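Local atomic coordinates of pyridine nucleotide-disulfide oxidoreductase-like protein (Myceliophthora thermophila, PDB entry 5MQ6), a protein that uses FAD and NADPH to insert one oxygen atom beside the carbonyl of ketones, notably bulky polycyclic ones, giving esters or lactones. Residues A418-W423 against G595-Y600; F362-G367 against G386-L391. All coordinates share one frame; numbering follows the deposited sequence.

Contact 1: A418-W423 against G595-Y600; sequences AWYPTW and GCTPGY. With NDP (NADPH dihydro-nicotinamide-adenine-dinucleotide phosphate), chain C.
Cys-596 sets its sulfur obliquely against the five-membered ring of Trp-423, SG standing 3.6 Å from NE1. This is a sulfur-aromatic contact, 62° off the normal of that ring and 4.4 Å from its centroid. The sulfur is not available as a thiol, because it is tied by a disulfide to Cys-424, the residue next to the tryptophan. One step along, Thr-597 sets OG1 obliquely against Tyr-420, 3.6 Å from that residue's CB. The hydroxyl is buried here and finds no polar partner in the model.

What fixes the two rings comes from further out. Trp-423 has CG between its backbone N and carbonyl carbon (chi1 71°), which turns the indole back over its own chain: CB of Pro-421 lies 3.4 Å above the ring plane, over the centre. NE1 donates to the carbonyl of Ser-592, and the phenol of Tyr-420 bonds to the carbonyl of Pro-302. At the far end of 595-600, Tyr-600, part of the NADPH pocket, hydrogen-bonds through OH to O3D of the cofactor at 2.6 Å, O3D lying at the ring's edge and in its plane.

Both segments are loops: 418-423 runs from helix 410-416 toward strand 428-429, with helix 378-406 packed against it, while 595-600 lies between helices 573-585 and 616-621.

Contact 2: F362-G367 against G386-L391; sequences FSAVIG and GRLYKL
The short helix 363-366 comes up against one turn of the long helix 378-406, with Ala-364 and Leu-388 the nearest pair at 6.5 Å between CA atoms. Leu-388 carries the packing with both its methyls. CD1 rests on Ala-364 CB at 3.8 Å, while CD2 lies 4.1 Å from Ser-363 OG. One turn later, Leu-391 brings its own CD2 to 4.3 Å from the same hydroxyl oxygen. With OG between the backbone N and the carbonyl carbon (chi1 63°), Ser-363 can bond back to the carbonyl of Pro-360 while it faces the leucines. A water also donates to Ser-363 OG at 2.9 Å and accepts from Arg-387 NH2 at 2.8 Å, lying at the edge of the guanidinium in its plane, so a polar bridge runs alongside the apolar patch. An alanine in place of Leu-388 would probably open a gap beside the Ala-364 methyl and Ser-363, leaving Leu-391 and the water bridge to join the helices. Gly-367, with positive phi, takes the chain out of the short helix, its N bonded to Ser-363 O at 2.8 Å. This is plain helix-helix packing, a buried contact that lays helix 363-366 against helix 378-406 away from the cofactor.

How the contacts relate
Trp-423 joins the two contacts, whose centres lie about 12 Å apart. Its indole, touched by Cys-596 in contact 1, also packs on contact 2: CD2 is 3.2 Å from Ala-364 CB, and CZ3 lies 3.6 Å from Leu-388 O. Tyr-389 meets the same indole edge-to-face and places its OH 3.6 Å from Pro-421 CG. Ser-592 is shared as well, its carbonyl taken by Trp-423 and its hydroxyl by the carbonyl of Ala-364. Of the two, only contact 1 holds an NADPH-binding residue, Tyr-600; contact 2 stands further back, the Ala-364 side chain about 12 Å from that of Lys-425, another NADPH-binding residue.

Contact 1: A418-W423 against G595-Y600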
loop_
_atom_site.group_PDB
_atom_site.type_symbol
_atom_site.label_atom_id
_atom_site.label_comp_id
_atom_site.label_asym_id
_atom_site.label_seq_id
_atom_site.Cartn_x
_atom_site.Cartn_y
_atom_site.Cartn_z
ATOM N N ALA A 418 -17.406 14.514 -3.072
ATOM C CA ALA A 418 -16.482 14.107 -4.115
ATOM C C ALA A 418 -17.243 13.729 -5.361
ATOM O O ALA A 418 -18.279 13.050 -5.270
ATOM C CB ALA A 418 -15.643 12.949 -3.629
ATOM N N TRP A 419 -16.693 14.163 -6.508
ATOM C CA TRP A 419 -17.280 14.013 -7.815
ATOM C C TRP A 419 -16.352 13.255 -8.754
ATOM O O TRP A 419 -15.834 13.791 -9.720
ATOM C CB TRP A 419 -17.544 15.382 -8.418
ATOM C CG TRP A 419 -18.519 16.132 -7.651
ATOM C CD1 TRP A 419 -18.236 17.059 -6.704
ATOM C CD2 TRP A 419 -19.947 16.015 -7.695
ATOM N NE1 TRP A 419 -19.386 17.553 -6.151
ATOM C CE2 TRP A 419 -20.466 16.915 -6.718
ATOM C CE3 TRP A 419 -20.832 15.272 -8.464
ATOM C CZ2 TRP A 419 -21.852 17.142 -6.531
ATOM C CZ3 TRP A 419 -22.233 15.470 -8.253
ATOM C CH2 TRP A 419 -22.721 16.390 -7.295
ATOM N N TYR A 420 -16.180 12.004 -8.465
ATOM C CA TYR A 420 -15.425 11.111 -9.314
ATOM C C TYR A 420 -15.930 9.701 -9.062
ATOM O O TYR A 420 -16.434 9.443 -7.988
ATOM C CB TYR A 420 -13.918 11.144 -9.002
ATOM C CG TYR A 420 -13.547 11.114 -7.562
ATOM C CD1 TYR A 420 -13.545 9.924 -6.814
ATOM C CD2 TYR A 420 -13.177 12.271 -6.914
ATOM C CE1 TYR A 420 -13.174 9.912 -5.464
ATOM C CE2 TYR A 420 -12.793 12.275 -5.594
ATOM C CZ TYR A 420 -12.810 11.105 -4.893
ATOM O OH TYR A 420 -12.518 11.180 -3.614
ATOM N N PRO A 421 -15.726 8.776 -10.017
ATOM C CA PRO A 421 -16.106 7.384 -9.759
ATOM C C PRO A 421 -15.390 6.781 -8.528
ATOM O O PRO A 421 -14.249 7.120 -8.243
ATOM C CB PRO A 421 -15.638 6.667 -11.002
ATOM C CG PRO A 421 -15.486 7.709 -12.048
ATOM C CD PRO A 421 -15.149 8.973 -11.345
ATOM N N THR A 422 -16.085 5.919 -7.815
ATOM C CA THR A 422 -15.591 5.272 -6.620
ATOM C C THR A 422 -14.184 4.658 -6.853
ATOM O O THR A 422 -13.333 4.718 -5.988
ATOM C CB THR A 422 -16.550 4.135 -6.158
ATOM O OG1 THR A 422 -17.929 4.607 -6.037
ATOM C CG2 THR A 422 -16.110 3.592 -4.821
ATOM N N TRP A 423 -13.978 4.035 -8.011
ATOM C CA TRP A 423 -12.696 3.439 -8.297
ATOM C C TRP A 423 -11.442 4.377 -8.448
ATOM O O TRP A 423 -10.355 3.846 -8.509
ATOM C CB TRP A 423 -12.834 2.521 -9.497
ATOM C CG TRP A 423 -13.037 3.216 -10.821
ATOM C CD1 TRP A 423 -12.087 3.842 -11.567
ATOM C CD2 TRP A 423 -14.272 3.358 -11.541
ATOM N NE1 TRP A 423 -12.637 4.313 -12.715
ATOM C CE2 TRP A 423 -13.972 4.036 -12.735
ATOM C CE3 TRP A 423 -15.586 2.919 -11.315
ATOM C CZ2 TRP A 423 -14.936 4.337 -13.701
ATOM C CZ3 TRP A 423 -16.575 3.224 -12.277
ATOM C CH2 TRP A 423 -16.229 3.913 -13.474
ATOM N N GLY A 595 -10.759 8.335 -17.153
ATOM C CA GLY A 595 -11.536 9.468 -16.713
ATOM C C GLY A 595 -11.245 9.884 -15.287
ATOM O O GLY A 595 -11.838 10.827 -14.817
ATOM N N CYS A 596 -10.334 9.198 -14.594
ATOM C CA CYS A 596 -10.051 9.542 -13.207
ATOM C C CYS A 596 -9.425 10.924 -12.944
ATOM O O CYS A 596 -8.466 11.297 -13.612
ATOM C CB CYS A 596 -9.187 8.432 -12.553
ATOM S SG CYS A 596 -10.227 6.971 -12.243
ATOM N N THR A 597 -9.981 11.658 -11.953
ATOM C CA THR A 597 -9.247 12.709 -11.249
ATOM C C THR A 597 -7.895 12.131 -10.894
ATOM O O THR A 597 -7.833 10.949 -10.450
ATOM C CB THR A 597 -9.706 13.047 -9.811
ATOM O OG1 THR A 597 -10.474 11.976 -9.259
ATOM C CG2 THR A 597 -10.345 14.315 -9.753
ATOM N N PRO A 598 -6.843 12.989 -10.972
ATOM C CA PRO A 598 -5.483 12.561 -10.603
ATOM C C PRO A 598 -5.433 12.041 -9.168
ATOM O O PRO A 598 -6.257 12.403 -8.309
ATOM C CB PRO A 598 -4.610 13.816 -10.815
ATOM C CG PRO A 598 -5.545 14.967 -11.054
ATOM C CD PRO A 598 -6.942 14.452 -11.241
ATOM N N GLY A 599 -4.487 11.143 -8.939
ATOM C CA GLY A 599 -4.306 10.500 -7.642
ATOM C C GLY A 599 -3.220 9.471 -7.840
ATOM O O GLY A 599 -2.745 9.291 -8.985
ATOM N N TYR A 600 -2.824 8.770 -6.777
ATOM C CA TYR A 600 -1.763 7.774 -6.965
ATOM C C TYR A 600 -2.104 6.649 -8.028
ATOM O O TYR A 600 -1.163 6.131 -8.696
ATOM C CB TYR A 600 -1.185 7.262 -5.618
ATOM C CG TYR A 600 -2.107 6.549 -4.663
ATOM C CD1 TYR A 600 -2.595 5.271 -4.967
ATOM C CD2 TYR A 600 -2.438 7.106 -3.421
ATOM C CE1 TYR A 600 -3.422 4.583 -4.091
ATOM C CE2 TYR A 600 -3.260 6.422 -2.534
ATOM C CZ TYR A 600 -3.747 5.159 -2.885
ATOM O OH TYR A 600 -4.518 4.445 -2.042
HETATM P PA NDP C . -3.068 10.135 0.301
HETATM O O1A NDP C . -1.942 10.205 -0.788
HETATM O O2A NDP C . -4.273 9.235 0.180
HETATM O O5B NDP C . -3.503 11.652 0.603
HETATM C C5B NDP C . -2.614 12.747 0.514
HETATM C C4B NDP C . -3.528 13.953 0.591
HETATM O O4B NDP C . -2.745 15.172 0.482
HETATM C C3B NDP C . -4.564 13.944 -0.537
HETATM O O3B NDP C . -5.866 14.204 0.020
HETATM C C2B NDP C . -4.011 15.030 -1.435
HETATM O O2B NDP C . -5.001 15.651 -2.305
HETATM C C1B NDP C . -3.393 15.990 -0.444
HETATM N N9A NDP C . -2.458 16.897 -1.113
HETATM C C8A NDP C . -1.401 16.584 -1.929
HETATM N N7A NDP C . -0.797 17.698 -2.387
HETATM C C5A NDP C . -1.513 18.713 -1.839
HETATM C C6A NDP C . -1.441 20.165 -1.931
HETATM N N6A NDP C . -0.484 20.691 -2.687
HETATM N N1A NDP C . -2.346 20.885 -1.236
HETATM C C2A NDP C . -3.337 20.332 -0.466
HETATM N N3A NDP C . -3.497 19.005 -0.333
HETATM C C4A NDP C . -2.608 18.193 -1.006
HETATM O O3 NDP C . -2.433 9.732 1.708
HETATM P PN NDP C . -3.101 9.076 3.059
HETATM O O1N NDP C . -1.918 8.997 4.077
HETATM O O2N NDP C . -4.328 9.841 3.504
HETATM O O5D NDP C . -3.565 7.588 2.622
HETATM C C5D NDP C . -2.579 6.729 1.954
HETATM C C4D NDP C . -3.036 5.282 1.925
HETATM O O4D NDP C . -3.001 4.708 3.250
HETATM C C3D NDP C . -4.531 5.213 1.604
HETATM O O3D NDP C . -4.937 5.608 0.238
HETATM C C2D NDP C . -4.911 3.826 2.165
HETATM O O2D NDP C . -4.470 2.753 1.271
HETATM C C1D NDP C . -4.199 3.876 3.516
HETATM P P2B NDP C . -5.247 15.034 -3.785
HETATM O O1X NDP C . -3.837 14.808 -4.349
HETATM O O2X NDP C . -5.934 16.088 -4.626
HETATM O O3X NDP C . -6.175 13.822 -3.613
#

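Contact 2: F362-G367 against G386-L391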
loop_
_atom_site.group_PDB
_atom_site.type_symbol
_atom_site.label_atom_id
_atom_site.label_comp_id
_atom_site.label_asym_id
_atom_site.label_seq_id
_atom_site.Cartn_x
_atom_site.Cartn_y
_atom_site.Cartn_z
ATOM N N PHE A 362 -16.051 -0.796 -7.766
ATOM C CA PHE A 362 -14.571 -0.920 -7.489
ATOM C C PHE A 362 -13.831 -1.905 -8.412
ATOM O O PHE A 362 -12.607 -1.781 -8.665
ATOM C CB PHE A 362 -14.276 -1.203 -6.018
ATOM C CG PHE A 362 -12.919 -0.743 -5.558
ATOM C CD1 PHE A 362 -12.638 0.619 -5.412
ATOM C CD2 PHE A 362 -11.922 -1.683 -5.215
ATOM C CE1 PHE A 362 -11.360 1.050 -4.977
ATOM C CE2 PHE A 362 -10.669 -1.268 -4.818
ATOM C CZ PHE A 362 -10.392 0.103 -4.670
ATOM N N SER A 363 -14.562 -2.846 -8.942
ATOM C CA SER A 363 -14.046 -3.818 -9.915
ATOM C C SER A 363 -13.442 -3.136 -11.168
ATOM O O SER A 363 -12.610 -3.727 -11.894
ATOM C CB SER A 363 -15.245 -4.689 -10.345
ATOM O OG SER A 363 -16.226 -3.857 -10.991
ATOM N N ALA A 364 -13.824 -1.885 -11.409
ATOM C CA ALA A 364 -13.226 -1.100 -12.481
ATOM C C ALA A 364 -11.723 -1.132 -12.372
ATOM O O ALA A 364 -11.041 -1.090 -13.336
ATOM C CB ALA A 364 -13.710 0.382 -12.428
ATOM N N VAL A 365 -11.207 -1.093 -11.167
ATOM C CA VAL A 365 -9.767 -1.028 -10.997
ATOM C C VAL A 365 -9.154 -2.317 -10.549
ATOM O O VAL A 365 -7.956 -2.410 -10.622
ATOM C CB VAL A 365 -9.233 0.077 -10.101
ATOM C CG1 VAL A 365 -9.319 1.419 -10.849
ATOM C CG2 VAL A 365 -9.926 0.084 -8.737
ATOM N N ILE A 366 -9.953 -3.245 -10.043
ATOM C CA ILE A 366 -9.480 -4.551 -9.558
ATOM C C ILE A 366 -9.599 -5.691 -10.576
ATOM O O ILE A 366 -8.707 -6.536 -10.652
ATOM C CB ILE A 366 -10.285 -4.912 -8.271
ATOM C CG1 ILE A 366 -9.926 -3.950 -7.182
ATOM C CG2 ILE A 366 -10.040 -6.311 -7.872
ATOM C CD1 ILE A 366 -8.463 -3.692 -7.064
ATOM N N GLY A 367 -10.646 -5.680 -11.400
ATOM C CA GLY A 367 -10.930 -6.808 -12.287
ATOM C C GLY A 367 -12.259 -7.395 -11.866
ATOM O O GLY A 367 -12.734 -7.152 -10.767
ATOM N N GLY A 386 -19.275 2.603 -20.138
ATOM C CA GLY A 386 -20.645 2.904 -19.869
ATOM C C GLY A 386 -21.193 2.013 -18.812
ATOM O O GLY A 386 -21.823 2.506 -17.871
ATOM N N ARG A 387 -20.896 0.712 -18.930
ATOM C CA ARG A 387 -21.337 -0.289 -17.956
ATOM C C ARG A 387 -20.851 0.051 -16.511
ATOM O O ARG A 387 -21.635 0.072 -15.528
ATOM C CB ARG A 387 -20.960 -1.736 -18.358
ATOM C CG ARG A 387 -21.600 -2.804 -17.433
ATOM C CD ARG A 387 -21.091 -4.226 -17.682
ATOM N NE ARG A 387 -19.661 -4.398 -17.364
ATOM C CZ ARG A 387 -19.137 -4.369 -16.142
ATOM N NH1 ARG A 387 -19.914 -4.166 -15.078
ATOM N NH2 ARG A 387 -17.821 -4.538 -15.957
ATOM N N LEU A 388 -19.570 0.341 -16.385
ATOM C CA LEU A 388 -18.967 0.639 -15.083
ATOM C C LEU A 388 -19.511 1.931 -14.495
ATOM O O LEU A 388 -19.819 1.968 -13.319
ATOM C CB LEU A 388 -17.459 0.737 -15.173
ATOM C CG LEU A 388 -16.772 -0.589 -15.463
ATOM C CD1 LEU A 388 -15.344 -0.267 -15.752
ATOM C CD2 LEU A 388 -16.860 -1.528 -14.268
ATOM N N TYR A 389 -19.622 2.981 -15.300
ATOM C CA TYR A 389 -20.250 4.235 -14.835
ATOM C C TYR A 389 -21.706 4.031 -14.304
ATOM O O TYR A 389 -22.097 4.588 -13.238
ATOM C CB TYR A 389 -20.167 5.315 -15.933
ATOM C CG TYR A 389 -18.854 6.046 -15.887
ATOM C CD1 TYR A 389 -17.732 5.555 -16.517
ATOM C CD2 TYR A 389 -18.726 7.221 -15.202
ATOM C CE1 TYR A 389 -16.502 6.216 -16.445
ATOM C CE2 TYR A 389 -17.512 7.872 -15.112
ATOM C CZ TYR A 389 -16.408 7.363 -15.750
ATOM O OH TYR A 389 -15.192 8.017 -15.658
ATOM N N LYS A 390 -22.481 3.225 -15.018
ATOM C CA LYS A 390 -23.836 2.882 -14.584
ATOM C C LYS A 390 -23.802 2.040 -13.353
ATOM O O LYS A 390 -24.594 2.262 -12.475
ATOM C CB LYS A 390 -24.639 2.115 -15.632
ATOM C CG LYS A 390 -25.075 2.901 -16.871
ATOM C CD LYS A 390 -26.307 2.232 -17.545
ATOM C CE LYS A 390 -26.092 1.737 -18.984
ATOM N NZ LYS A 390 -26.654 2.670 -20.004
ATOM N N LEU A 391 -22.898 1.070 -13.270
ATOM C CA LEU A 391 -22.763 0.318 -12.042
ATOM C C LEU A 391 -22.452 1.154 -10.784
ATOM O O LEU A 391 -22.995 0.926 -9.680
ATOM C CB LEU A 391 -21.681 -0.740 -12.240
ATOM C CG LEU A 391 -21.498 -1.783 -11.156
ATOM C CD1 LEU A 391 -22.799 -2.576 -10.917
ATOM C CD2 LEU A 391 -20.290 -2.660 -11.589
HETATM O O HOH W 1 -17.658 -4.972 -13.204
#